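Local coordinates for SnoaL-like domain-containing protein (Agrobacterium tumefaciens str. C58, PDB 3DXO) that is of unknown function but belongs to the SnoaL-like family of the NTF2 clan and is probably an isomerase, at residues E19-E22 with R23-H26. Residues are numbered along the deposited sequence; the frame is centred on the assembly and turned at random. Where two conformers were deposited one is given.
Sequences EDNE and RRRH
Glu22 lays its carboxylate across the end of Arg25 on the exposed flank, where Glu22 OE2 and Arg25 NH1 form a long salt bridge of 3.5 Å; the carboxylate and guanidinium planes are 86° apart, and Asn21 O lies over the centre of the Arg25 guanidinium. Asp20 is the N-cap of helix 21-31, the second helix of this SnoaL-like, NTF2-type fold: its OD2 accepts from Arg23 N at 3.1 Å, on the anti side of the carboxylate and a little out of its plane. With CG anti to the backbone N (chi1 -167°), the carboxylate reaches round to that amide; Asp20 N is in turn held by Glu18. Asp20 O accepts from Arg24 N (3.2 Å) and Asn21 O from Arg25 N (3.1 Å), starting the helical bonding. A bend at chi3 turns the buried Arg24 chain back over the first turn, where the guanidinium edge meets the backbone of Glu19 and Asp20. The side chains of Asn21 and Arg24 run side by side in the same direction, their amide and guanidinium planes 37° apart; OD1 of Asn21, in one of two conformers, sits over a guanidinium face, a doubtful detail. Arg59 of helix 47-61 brings a like charge close to Arg24 NH1.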
loop_
_atom_site.group_PDB
_atom_site.type_symbol
_atom_site.label_atom_id
_atom_site.label_comp_id
_atom_site.label_asym_id
_atom_site.label_seq_id
_atom_site.Cartn_x
_atom_site.Cartn_y
_atom_site.Cartn_z
ATOM N N GLU B 19 8.351 -23.335 8.209
ATOM C CA GLU B 19 8.018 -24.128 9.381
ATOM C C GLU B 19 9.082 -24.048 10.502
ATOM O O GLU B 19 8.753 -23.928 11.663
ATOM C CB GLU B 19 7.798 -25.551 8.861
ATOM C CG GLU B 19 7.493 -26.579 9.836
ATOM C CD GLU B 19 8.731 -27.238 10.432
ATOM O OE1 GLU B 19 9.722 -27.521 9.732
ATOM O OE2 GLU B 19 8.663 -27.515 11.646
ATOM N N ASP B 20 10.356 -24.093 10.136
ATOM C CA ASP B 20 11.456 -24.090 11.107
ATOM C C ASP B 20 11.856 -22.672 11.469
ATOM O O ASP B 20 12.091 -21.846 10.587
ATOM C CB ASP B 20 12.642 -24.785 10.522
ATOM C CG ASP B 20 13.675 -25.080 11.533
ATOM O OD1 ASP B 20 13.425 -25.917 12.412
ATOM O OD2 ASP B 20 14.770 -24.536 11.420
ATOM N N ASN B 21 11.944 -22.376 12.756
ATOM C CA ASN B 21 12.295 -21.032 13.223
ATOM C C ASN B 21 13.729 -20.638 12.784
ATOM O O ASN B 21 13.978 -19.506 12.377
ATOM C CB ASN B 21 12.083 -20.894 14.756
ATOM C CG ASN B 21 10.570 -20.931 15.187
ATOM O OD1 ASN B 21 9.694 -20.313 14.551
ATOM N ND2 ASN B 21 10.286 -21.625 16.299
ATOM N N GLU B 22 14.668 -21.569 12.859
ATOM C CA GLU B 22 16.032 -21.281 12.440
ATOM C C GLU B 22 16.157 -20.961 10.977
ATOM O O GLU B 22 16.796 -19.998 10.619
ATOM C CB GLU B 22 16.891 -22.474 12.681
ATOM C CG GLU B 22 17.384 -22.557 14.048
ATOM C CD GLU B 22 18.873 -22.395 14.052
ATOM O OE1 GLU B 22 19.506 -22.792 13.013
ATOM O OE2 GLU B 22 19.409 -21.909 15.095
ATOM N N ARG B 23 15.573 -21.781 10.122
ATOM C CA ARG B 23 15.637 -21.503 8.712
ATOM C C ARG B 23 15.052 -20.142 8.405
ATOM O O ARG B 23 15.575 -19.418 7.549
ATOM C CB ARG B 23 14.923 -22.569 7.920
ATOM C CG ARG B 23 15.670 -23.871 7.964
ATOM C CD ARG B 23 15.028 -24.902 7.064
ATOM N NE ARG B 23 15.792 -26.154 7.083
ATOM C CZ ARG B 23 15.586 -27.201 6.281
ATOM N NH1 ARG B 23 14.691 -27.142 5.296
ATOM N NH2 ARG B 23 16.351 -28.269 6.396
ATOM N N ARG B 24 14.004 -19.773 9.136
ATOM C CA ARG B 24 13.374 -18.483 8.945
ATOM C C ARG B 24 14.288 -17.325 9.317
ATOM O O ARG B 24 14.266 -16.303 8.640
ATOM C CB ARG B 24 12.145 -18.434 9.765
ATOM C CG ARG B 24 11.093 -17.456 9.264
ATOM C CD ARG B 24 9.844 -17.524 10.169
ATOM N NE ARG B 24 9.801 -18.884 10.717
ATOM C CZ ARG B 24 8.867 -19.377 11.476
ATOM N NH1 ARG B 24 7.873 -18.645 11.746
ATOM N NH2 ARG B 24 8.915 -20.610 11.919
ATOM N N ARG B 25 15.091 -17.450 10.370
ATOM C CA ARG B 25 16.021 -16.354 10.685
ATOM C C ARG B 25 16.944 -16.130 9.517
ATOM O O ARG B 25 17.178 -15.008 9.086
ATOM C CB ARG B 25 16.851 -16.619 11.924
ATOM C CG ARG B 25 16.038 -16.667 13.140
ATOM C CD ARG B 25 16.911 -16.815 14.365
ATOM N NE ARG B 25 16.051 -17.298 15.429
ATOM C CZ ARG B 25 16.030 -18.535 15.925
ATOM N NH1 ARG B 25 16.924 -19.489 15.561
ATOM N NH2 ARG B 25 15.126 -18.807 16.870
ATOM N N HIS B 26 17.452 -17.226 8.994
ATOM C CA HIS B 26 18.326 -17.237 7.812
ATOM C C HIS B 26 17.638 -16.550 6.633
ATOM O O HIS B 26 18.213 -15.759 5.938
ATOM C CB HIS B 26 18.740 -18.693 7.447
ATOM C CG HIS B 26 19.199 -18.874 6.026
ATOM N ND1 HIS B 26 20.449 -18.492 5.584
ATOM C CD2 HIS B 26 18.570 -19.413 4.953
ATOM C CE1 HIS B 26 20.560 -18.763 4.297
ATOM N NE2 HIS B 26 19.437 -19.329 3.892
#